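Local coordinates for DUF1993 domain-containing protein (Shewanella denitrificans, PDB 2OQM) that is of unknown function but belongs to the DinB-like helical-bundle proteins, some of whose relatives are metal-dependent enzymes, at residues Leu69-Gln74 / His97-Thr102. Residues are numbered along the deposited sequence; the frame is centred on the assembly and turned at random.
Sequences LIRQVQ and HDDSET
Q74 reaches from its helix to the loop that carries D99 and E101, a worked example of how one buried glutamine can tie an irregular loop to a helix. Its chain runs extended beyond CG (chi2 172°), which carries the amide out to the loop backbone. There NE2 donates to E101 OE1 at 2.8 Å, a bent bond on the anti side of the carboxylate and tilted from both planes, and more weakly to D99 O at 3.3 Å. A water gives D99 O a second link to NE2 and bridges NE2 to E101 O. The D99 carboxylate stacks on this amide, the planes 25° apart, with OD1 3.7 Å from Q74 CD. R71 holds the amide's other end: NH1 donates to Q74 OE1 at 3.2 Å, nearly straight and within the guanidinium plane. By contrast, D99 OD2 lies 3.6 Å from R71 NH1 and well out of that plane, a long salt bridge supplemented by a bridging water. One turn earlier on the helix, the I70 methyl CG2 lies against E101 O. R110 holds both carboxylates from helix 104-119, so the network ties together the start of helix 69-87, the loop after it and the next helix of a DinB-like helical bundle.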
ATOM      1  N   LEU A  69       1.233 -17.761  -1.151  1.00 23.74           N
ATOM      2  CA  LEU A  69       0.576 -16.918  -2.136  1.00 23.56           C
ATOM      3  C   LEU A  69      -0.952 -17.023  -2.051  1.00 24.52           C
ATOM      4  O   LEU A  69      -1.636 -16.029  -2.117  1.00 23.03           O
ATOM      5  CB  LEU A  69       1.096 -17.219  -3.561  1.00 23.88           C
ATOM      6  CG  LEU A  69       0.488 -16.451  -4.742  1.00 26.32           C
ATOM      7  CD1 LEU A  69       0.706 -14.914  -4.556  1.00 25.43           C
ATOM      8  CD2 LEU A  69       1.159 -16.948  -6.017  1.00 24.99           C
ATOM      9  N   ILE A  70      -1.465 -18.241  -1.892  1.00 21.77           N
ATOM     10  CA  ILE A  70      -2.909 -18.466  -1.753  1.00 22.80           C
ATOM     11  C   ILE A  70      -3.427 -17.591  -0.595  1.00 24.49           C
ATOM     12  O   ILE A  70      -4.422 -16.870  -0.711  1.00 23.69           O
ATOM     13  CB  ILE A  70      -3.198 -19.916  -1.453  1.00 24.82           C
ATOM     14  CG1 ILE A  70      -2.981 -20.796  -2.682  1.00 27.30           C
ATOM     15  CG2 ILE A  70      -4.671 -20.052  -0.964  1.00 26.00           C
ATOM     16  CD1 ILE A  70      -2.755 -22.327  -2.378  1.00 25.31           C
ATOM     17  N   ARG A  71      -2.694 -17.604   0.506  1.00 25.08           N
ATOM     18  CA  ARG A  71      -3.102 -16.866   1.688  1.00 23.18           C
ATOM     19  C   ARG A  71      -3.041 -15.372   1.522  1.00 23.33           C
ATOM     20  O   ARG A  71      -3.922 -14.647   1.948  1.00 23.56           O
ATOM     21  CB  ARG A  71      -2.268 -17.285   2.918  1.00 27.39           C
ATOM     22  CG  ARG A  71      -2.516 -18.661   3.409  1.00 32.91           C
ATOM     23  CD  ARG A  71      -3.851 -18.794   4.127  1.00 44.77           C
ATOM     24  NE  ARG A  71      -3.947 -18.116   5.414  1.00 53.33           N
ATOM     25  CZ  ARG A  71      -4.871 -17.202   5.759  1.00 54.60           C
ATOM     26  NH1 ARG A  71      -5.817 -16.801   4.900  1.00 53.21           N
ATOM     27  NH2 ARG A  71      -4.863 -16.691   7.003  1.00 50.10           N
ATOM     28  N   GLN A  72      -2.010 -14.876   0.859  1.00 24.21           N
ATOM     29  CA  GLN A  72      -1.922 -13.465   0.578  1.00 25.16           C
ATOM     30  C   GLN A  72      -3.150 -12.994  -0.191  1.00 26.41           C
ATOM     31  O   GLN A  72      -3.634 -11.888   0.080  1.00 26.54           O
ATOM     32  CB  GLN A  72      -0.669 -13.123  -0.246  1.00 24.23           C
ATOM     33  CG  GLN A  72       0.693 -13.412   0.376  1.00 27.57           C
ATOM     34  CD  GLN A  72       0.873 -12.653   1.675  1.00 27.46           C
ATOM     35  OE1 GLN A  72       0.439 -11.510   1.776  1.00 28.08           O
ATOM     36  NE2 GLN A  72       1.515 -13.273   2.668  1.00 27.60           N
ATOM     37  N   VAL A  73      -3.590 -13.772  -1.183  1.00 24.60           N
ATOM     38  CA  VAL A  73      -4.738 -13.395  -2.027  1.00 24.22           C
ATOM     39  C   VAL A  73      -5.985 -13.382  -1.158  1.00 24.47           C
ATOM     40  O   VAL A  73      -6.773 -12.429  -1.212  1.00 26.07           O
ATOM     41  CB  VAL A  73      -4.887 -14.313  -3.244  1.00 24.48           C
ATOM     42  CG1 VAL A  73      -6.199 -14.079  -4.002  1.00 21.44           C
ATOM     43  CG2 VAL A  73      -3.638 -14.123  -4.198  1.00 25.52           C
ATOM     44  N   GLN A  74      -6.140 -14.405  -0.336  1.00 24.80           N
ATOM     45  CA  GLN A  74      -7.286 -14.498   0.538  1.00 25.33           C
ATOM     46  C   GLN A  74      -7.344 -13.304   1.505  1.00 23.03           C
ATOM     47  O   GLN A  74      -8.416 -12.707   1.715  1.00 25.13           O
ATOM     48  CB  GLN A  74      -7.249 -15.824   1.330  1.00 22.47           C
ATOM     49  CG  GLN A  74      -7.366 -17.104   0.480  1.00 22.30           C
ATOM     50  CD  GLN A  74      -7.131 -18.376   1.254  1.00 26.12           C
ATOM     51  OE1 GLN A  74      -6.386 -18.381   2.217  1.00 27.08           O
ATOM     52  NE2 GLN A  74      -7.792 -19.466   0.843  1.00 26.84           N
ATOM     53  N   HIS A  97     -16.295 -16.553   3.879  1.00 54.66           N
ATOM     54  CA  HIS A  97     -15.426 -17.452   3.112  1.00 54.06           C
ATOM     55  C   HIS A  97     -14.644 -18.321   4.104  1.00 54.76           C
ATOM     56  O   HIS A  97     -14.021 -17.799   5.028  1.00 56.49           O
ATOM     57  CB  HIS A  97     -14.466 -16.633   2.243  1.00 52.93           C
ATOM     58  CG  HIS A  97     -15.140 -15.782   1.205  1.00 51.89           C
ATOM     59  ND1 HIS A  97     -15.195 -14.402   1.290  1.00 54.48           N
ATOM     60  CD2 HIS A  97     -15.741 -16.109   0.034  1.00 48.42           C
ATOM     61  CE1 HIS A  97     -15.810 -13.913   0.221  1.00 53.55           C
ATOM     62  NE2 HIS A  97     -16.154 -14.930  -0.556  1.00 51.64           N
ATOM     63  N   ASP A  98     -14.686 -19.641   3.920  1.00 55.25           N
ATOM     64  CA  ASP A  98     -13.931 -20.578   4.775  1.00 54.81           C
ATOM     65  C   ASP A  98     -12.425 -20.736   4.435  1.00 53.14           C
ATOM     66  O   ASP A  98     -11.727 -21.511   5.097  1.00 55.15           O
ATOM     67  CB  ASP A  98     -14.596 -21.960   4.759  1.00 56.14           C
ATOM     68  CG  ASP A  98     -14.439 -22.684   3.423  1.00 65.27           C
ATOM     69  OD1 ASP A  98     -13.958 -22.066   2.435  1.00 69.98           O
ATOM     70  OD2 ASP A  98     -14.803 -23.887   3.370  1.00 78.00           O
ATOM     71  N   ASP A  99     -11.937 -20.039   3.410  1.00 46.89           N
ATOM     72  CA  ASP A  99     -10.518 -20.103   3.030  1.00 43.32           C
ATOM     73  C   ASP A  99     -10.047 -21.481   2.592  1.00 41.57           C
ATOM     74  O   ASP A  99      -8.911 -21.874   2.828  1.00 39.88           O
ATOM     75  CB  ASP A  99      -9.629 -19.575   4.144  1.00 43.60           C
ATOM     76  CG  ASP A  99      -9.681 -18.052   4.258  1.00 46.79           C
ATOM     77  OD1 ASP A  99     -10.044 -17.372   3.267  1.00 46.02           O
ATOM     78  OD2 ASP A  99      -9.327 -17.535   5.329  1.00 51.47           O
ATOM     79  N   SER A 100     -10.923 -22.191   1.906  1.00 41.74           N
ATOM     80  CA  SER A 100     -10.632 -23.550   1.461  1.00 41.86           C
ATOM     81  C   SER A 100      -9.922 -23.633   0.105  1.00 39.37           C
ATOM     82  O   SER A 100      -9.638 -24.737  -0.370  1.00 39.62           O
ATOM     83  CB  SER A 100     -11.961 -24.304   1.348  1.00 42.62           C
ATOM     84  OG  SER A 100     -12.830 -23.614   0.433  1.00 50.24           O
ATOM     85  N   GLU A 101      -9.680 -22.486  -0.545  1.00 35.16           N
ATOM     86  CA  GLU A 101      -9.188 -22.478  -1.922  1.00 33.91           C
ATOM     87  C   GLU A 101      -7.806 -23.095  -2.029  1.00 35.09           C
ATOM     88  O   GLU A 101      -6.926 -22.821  -1.205  1.00 36.16           O
ATOM     89  CB  GLU A 101      -9.087 -21.047  -2.462  1.00 32.10           C
ATOM     90  CG  GLU A 101     -10.401 -20.313  -2.649  1.00 34.79           C
ATOM     91  CD  GLU A 101     -10.875 -19.508  -1.458  1.00 36.91           C
ATOM     92  OE1 GLU A 101     -10.273 -19.603  -0.385  1.00 30.52           O
ATOM     93  OE2 GLU A 101     -11.904 -18.807  -1.591  1.00 32.16           O
ATOM     94  N   THR A 102      -7.607 -23.913  -3.047  1.00 33.97           N
ATOM     95  CA  THR A 102      -6.297 -24.493  -3.311  1.00 35.96           C
ATOM     96  C   THR A 102      -5.836 -24.285  -4.744  1.00 35.61           C
ATOM     97  O   THR A 102      -4.681 -24.562  -5.065  1.00 36.99           O
ATOM     98  CB  THR A 102      -6.283 -26.013  -2.975  1.00 35.86           C
ATOM     99  OG1 THR A 102      -7.290 -26.700  -3.726  1.00 37.18           O
ATOM    100  CG2 THR A 102      -6.565 -26.243  -1.505  1.00 35.82           C
TER
HETATM  101  O   HOH W   1      -8.206 -14.750   5.214  1.00 55.01           O
HETATM  102  O   HOH W   2      -6.828 -22.554   1.309  1.00 53.74           O